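Long-range contacts in staphylococcal enterotoxin-like toxin (Staphylococcus aureus, PDB 4DXG), which binds a sialylated glycan and, as a superantigen-like toxin of the staphylococcal enterotoxin family, probably acts on host immune-cell glycoproteins: residues D106-V111 against V126-I131; I136-L141 against D189-T194. All coordinates share one frame; numbering follows the deposited sequence.

Contact 1: residues D106-V111 against V126-I131; sequences DHKAGV and VSEFKI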
# COMPACT_ATOMS: atom_id res chain seq x y z
N ASP A 106 -12.69 -5.94 -12.27
CA ASP A 106 -13.62 -5.11 -11.49
C ASP A 106 -14.22 -5.98 -10.37
O ASP A 106 -15.29 -6.60 -10.53
CB ASP A 106 -14.71 -4.49 -12.37
CG ASP A 106 -15.54 -3.44 -11.62
OD1 ASP A 106 -15.38 -3.33 -10.39
OD2 ASP A 106 -16.34 -2.72 -12.27
N HIS A 107 -13.51 -6.01 -9.25
CA HIS A 107 -13.79 -6.91 -8.15
C HIS A 107 -14.02 -6.03 -6.93
O HIS A 107 -13.32 -5.04 -6.74
CB HIS A 107 -12.60 -7.84 -7.99
CG HIS A 107 -12.70 -8.79 -6.84
ND1 HIS A 107 -13.24 -10.06 -6.97
CD2 HIS A 107 -12.29 -8.69 -5.55
CE1 HIS A 107 -13.16 -10.68 -5.80
NE2 HIS A 107 -12.59 -9.87 -4.93
N LYS A 108 -15.06 -6.31 -6.15
CA LYS A 108 -15.16 -5.66 -4.83
C LYS A 108 -15.23 -6.68 -3.69
O LYS A 108 -15.79 -7.76 -3.85
CB LYS A 108 -16.25 -4.57 -4.76
CG LYS A 108 -17.61 -5.02 -5.01
CD LYS A 108 -18.57 -3.83 -5.02
CE LYS A 108 -19.90 -4.21 -5.69
NZ LYS A 108 -20.87 -3.08 -5.68
N ALA A 109 -14.58 -6.35 -2.59
CA ALA A 109 -14.59 -7.21 -1.41
C ALA A 109 -15.20 -6.47 -0.22
O ALA A 109 -15.13 -5.23 -0.13
CB ALA A 109 -13.22 -7.70 -1.09
N GLY A 110 -15.84 -7.24 0.64
CA GLY A 110 -16.57 -6.69 1.77
C GLY A 110 -15.62 -6.33 2.87
O GLY A 110 -14.71 -7.09 3.18
N VAL A 111 -15.83 -5.16 3.44
CA VAL A 111 -15.06 -4.74 4.57
C VAL A 111 -15.98 -4.69 5.80
O VAL A 111 -17.11 -4.14 5.75
CB VAL A 111 -14.41 -3.35 4.31
CG1 VAL A 111 -13.44 -3.00 5.42
CG2 VAL A 111 -13.67 -3.34 2.95
N VAL A 126 -19.37 -1.05 7.96
CA VAL A 126 -19.17 -1.93 6.82
C VAL A 126 -18.80 -1.00 5.67
O VAL A 126 -18.91 0.23 5.79
CB VAL A 126 -20.42 -2.70 6.39
CG1 VAL A 126 -20.93 -3.60 7.52
CG2 VAL A 126 -21.48 -1.73 5.86
N SER A 127 -18.38 -1.59 4.57
CA SER A 127 -17.82 -0.85 3.47
C SER A 127 -17.68 -1.91 2.38
O SER A 127 -17.94 -3.09 2.58
CB SER A 127 -16.45 -0.32 3.91
OG SER A 127 -15.79 0.47 2.94
N GLU A 128 -17.28 -1.46 1.21
CA GLU A 128 -17.02 -2.34 0.12
C GLU A 128 -15.76 -1.78 -0.53
O GLU A 128 -15.61 -0.57 -0.68
CB GLU A 128 -18.20 -2.27 -0.83
CG GLU A 128 -18.53 -3.59 -1.47
CD GLU A 128 -20.04 -3.82 -1.58
OE1 GLU A 128 -20.76 -2.85 -1.95
OE2 GLU A 128 -20.47 -4.97 -1.28
N PHE A 129 -14.84 -2.65 -0.91
CA PHE A 129 -13.56 -2.16 -1.38
C PHE A 129 -13.32 -2.58 -2.80
O PHE A 129 -13.34 -3.77 -3.14
CB PHE A 129 -12.44 -2.64 -0.46
CG PHE A 129 -11.11 -2.06 -0.78
CD1 PHE A 129 -10.77 -0.78 -0.33
CD2 PHE A 129 -10.19 -2.78 -1.53
CE1 PHE A 129 -9.49 -0.23 -0.60
CE2 PHE A 129 -8.92 -2.25 -1.81
CZ PHE A 129 -8.57 -0.97 -1.34
N LYS A 130 -13.09 -1.57 -3.64
CA LYS A 130 -13.02 -1.81 -5.07
C LYS A 130 -11.59 -2.13 -5.48
O LYS A 130 -10.68 -1.38 -5.17
CB LYS A 130 -13.65 -0.68 -5.86
CG LYS A 130 -14.04 -1.14 -7.28
CD LYS A 130 -15.44 -0.65 -7.74
CE LYS A 130 -15.43 -0.43 -9.29
NZ LYS A 130 -16.79 -0.36 -9.97
N ILE A 131 -11.39 -3.29 -6.09
CA ILE A 131 -10.10 -3.69 -6.61
C ILE A 131 -10.26 -3.67 -8.11
O ILE A 131 -11.19 -4.28 -8.66
CB ILE A 131 -9.65 -5.15 -6.16
CG1 ILE A 131 -9.20 -5.18 -4.68
CG2 ILE A 131 -8.52 -5.72 -7.07
CD1 ILE A 131 -10.23 -5.81 -3.76
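V111 and S127 pair within an antiparallel beta hairpin, the first two strands of the beta-grasp domain. H107 and I131 pair at its open end, and A109 and F129 lie between. The strand axes run at 152° to each other.

The tight side carries H107, A109, V111, S127, F129 and I131. V111 CG2 packs on F129 CB at 3.7 Å, and V111 CB meets S127 CB at the same distance. F129 has CG anti to its backbone N (chi1 -174°). Its ring runs on from the sheet to L141 and L145 of helix 138-153. I131 CD1 reaches the edges of two rings, H107 and F129, near the plane of each. It is 4.0 Å from H107 CD2. H107 NE2 bonds I196 O, and S127 OG bonds Q148 NE2.

F129 N to A109 O and I131 N to H107 O are both 2.7 Å. V111 N to S127 O is straight, while S127 N to V111 O is weak and bent at 124°.

The other side faces solvent and is built of long charged chains. K108 CD lies 3.6 Å from E128 CG, while K108 NZ makes only a long salt bridge to E128 OE1 (3.7 Å). K130 bends at chi2 and chi3 toward D106. K130 NZ makes a salt bridge to D106 OD1 at 3.3 Å and a weak hydrogen bond to D106 OD2.

Contact 2: residues I136-L141 against D189-T194; sequences ISLKEL and DVIDGT. With SIA (N-acetyl-alpha-neuraminic acid), chain B.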
# COMPACT_ATOMS: atom_id res chain seq x y z
N ILE A 136 -2.06 -6.95 -6.98
CA ILE A 136 -2.02 -5.74 -6.18
C ILE A 136 -0.99 -5.87 -5.03
O ILE A 136 -0.85 -6.99 -4.44
CB ILE A 136 -3.48 -5.38 -5.68
CG1 ILE A 136 -3.53 -3.95 -5.12
CG2 ILE A 136 -3.98 -6.44 -4.71
CD1 ILE A 136 -4.96 -3.43 -4.74
N SER A 137 -0.27 -4.77 -4.75
CA SER A 137 0.76 -4.77 -3.71
C SER A 137 0.15 -4.60 -2.32
O SER A 137 -0.90 -3.94 -2.15
CB SER A 137 1.88 -3.73 -3.96
OG SER A 137 1.38 -2.38 -4.01
N LEU A 138 0.77 -5.19 -1.32
CA LEU A 138 0.27 -4.92 0.01
C LEU A 138 0.38 -3.42 0.31
O LEU A 138 -0.43 -2.89 1.04
CB LEU A 138 0.96 -5.78 1.05
CG LEU A 138 1.01 -7.27 0.79
CD1 LEU A 138 1.77 -7.84 1.96
CD2 LEU A 138 -0.39 -7.93 0.69
N LYS A 139 1.34 -2.74 -0.29
CA LYS A 139 1.57 -1.31 -0.09
C LYS A 139 0.30 -0.53 -0.35
O LYS A 139 -0.02 0.41 0.39
CB LYS A 139 2.68 -0.81 -1.04
CG LYS A 139 3.07 0.69 -0.89
CD LYS A 139 3.81 1.22 -2.14
CE LYS A 139 4.31 2.67 -1.98
NZ LYS A 139 5.07 2.90 -0.71
N GLU A 140 -0.40 -0.93 -1.41
CA GLU A 140 -1.51 -0.17 -1.96
C GLU A 140 -2.71 -0.41 -1.09
O GLU A 140 -3.46 0.51 -0.77
CB GLU A 140 -1.80 -0.62 -3.41
CG GLU A 140 -3.19 -0.22 -3.88
CD GLU A 140 -3.30 -0.02 -5.41
OE1 GLU A 140 -2.32 -0.31 -6.17
OE2 GLU A 140 -4.40 0.40 -5.87
N LEU A 141 -2.85 -1.66 -0.68
CA LEU A 141 -3.97 -2.10 0.13
C LEU A 141 -3.86 -1.45 1.47
O LEU A 141 -4.82 -0.84 1.92
CB LEU A 141 -3.93 -3.61 0.30
CG LEU A 141 -4.39 -4.40 -0.91
CD1 LEU A 141 -3.95 -5.80 -0.67
CD2 LEU A 141 -5.88 -4.31 -1.19
N ASP A 189 5.57 -6.93 -1.55
CA ASP A 189 4.80 -8.16 -1.63
C ASP A 189 3.58 -7.95 -2.53
O ASP A 189 2.93 -6.91 -2.47
CB ASP A 189 4.40 -8.65 -0.22
CG ASP A 189 5.58 -9.32 0.54
OD1 ASP A 189 6.48 -9.98 -0.06
OD2 ASP A 189 5.61 -9.19 1.78
N VAL A 190 3.28 -8.93 -3.37
CA VAL A 190 2.10 -8.79 -4.23
C VAL A 190 1.16 -10.02 -4.15
O VAL A 190 1.57 -11.14 -3.83
CB VAL A 190 2.47 -8.44 -5.71
CG1 VAL A 190 3.42 -7.25 -5.78
CG2 VAL A 190 3.11 -9.61 -6.38
N ILE A 191 -0.11 -9.77 -4.41
CA ILE A 191 -1.11 -10.80 -4.30
C ILE A 191 -2.17 -10.67 -5.42
O ILE A 191 -2.28 -9.59 -6.07
CB ILE A 191 -1.76 -10.79 -2.86
CG1 ILE A 191 -2.52 -9.49 -2.54
CG2 ILE A 191 -0.74 -11.13 -1.75
CD1 ILE A 191 -3.61 -9.68 -1.42
N ASP A 192 -2.93 -11.73 -5.65
CA ASP A 192 -3.99 -11.71 -6.67
C ASP A 192 -5.15 -10.95 -6.09
O ASP A 192 -5.75 -11.37 -5.11
CB ASP A 192 -4.43 -13.12 -7.10
CG ASP A 192 -5.46 -13.10 -8.24
OD1 ASP A 192 -6.11 -12.04 -8.52
OD2 ASP A 192 -5.64 -14.16 -8.89
N GLY A 193 -5.46 -9.82 -6.70
CA GLY A 193 -6.60 -8.99 -6.25
C GLY A 193 -7.94 -9.71 -6.28
O GLY A 193 -8.76 -9.60 -5.36
N THR A 194 -8.20 -10.46 -7.34
CA THR A 194 -9.55 -11.03 -7.49
C THR A 194 -9.75 -12.24 -6.58
O THR A 194 -10.82 -12.86 -6.63
CB THR A 194 -9.87 -11.41 -8.93
OG1 THR A 194 -8.99 -12.46 -9.32
CG2 THR A 194 -9.66 -10.22 -9.83
C1 SIA B . 0.26 -12.24 8.17
C2 SIA B . 1.46 -13.21 8.17
C3 SIA B . 0.93 -14.65 8.32
C4 SIA B . 0.26 -15.17 7.04
C5 SIA B . 1.10 -14.93 5.77
C6 SIA B . 1.56 -13.47 5.76
C7 SIA B . 2.48 -13.09 4.60
C8 SIA B . 2.97 -11.66 4.75
C9 SIA B . 3.64 -11.12 3.48
C10 SIA B . 0.45 -16.14 3.69
C11 SIA B . -0.60 -16.22 2.63
N5 SIA B . 0.23 -15.21 4.62
O1A SIA B . -0.70 -12.48 8.97
O1B SIA B . 0.29 -11.23 7.41
O4 SIA B . -0.02 -16.58 7.09
O6 SIA B . 2.27 -13.19 6.99
O7 SIA B . 3.62 -13.92 4.65
O8 SIA B . 1.83 -10.87 5.15
O9 SIA B . 3.99 -9.74 3.69
O10 SIA B . 1.44 -16.88 3.65
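The carboxylate of D189 is the flat group next to the sugar, and L138 packs against the CB behind it. One oxygen, D189 OD2, accepts a hydrogen bond from O9 of the bound sialic acid at 2.6 Å. L138 CD1 is 3.5 Å from D189 CB and also touches that O9. L138 therefore backs both the aspartate and the glycerol tail of the sugar. Further along the strand, D192 has two conformers. In one of them D192 OD1 accepts from T194 N in an Asx turn leading into the 3-10 segment.

Between D189 and D192 runs a short antiparallel pairing. I136 and I191 form its hydrogen-bonded pair, with I136 N to I191 O at 2.8 Å. L138 N then gives its hydrogen to D189 O at 3.0 Å, so the first turn of the helix is tied to the strand. S137 stands at the N-cap position, and its O accepts from E140 N.

The apolar side is made by I191. Its chi1 of 63° sets CG1 between the backbone N and carbonyl carbon, near I136 CG2. CG2 meets L138 CD2, and CD1 meets L141 CD1, each at 4.0 Å.

T175, R186 and K173 also bond the sialic acid. L138 and I191 pack on Y174 of strand 173-177. On another side K139 and E140, at the start of helix 138-153, touch F79 of strand 76-80.

The chain first builds the OB-fold domain and then enters the beta-grasp domain at strand 107-116. Contact 1 closes the short hairpin loop to strand 122-131. Strand 135-137 follows at once and opens contact 2, which closes a much longer loop holding most of helix 138-153 and strands 162-168 and 173-177. The two contacts are in series and neither nest nor cross. They still touch: F129 CE2 lies 3.7 Å from L141 CD2, and the H107 ring packs on the G193-T194 backbone. After contact 2, strand 196-203 runs parallel beside 107-116. Together they join hairpin, helix and sugar-binding edge.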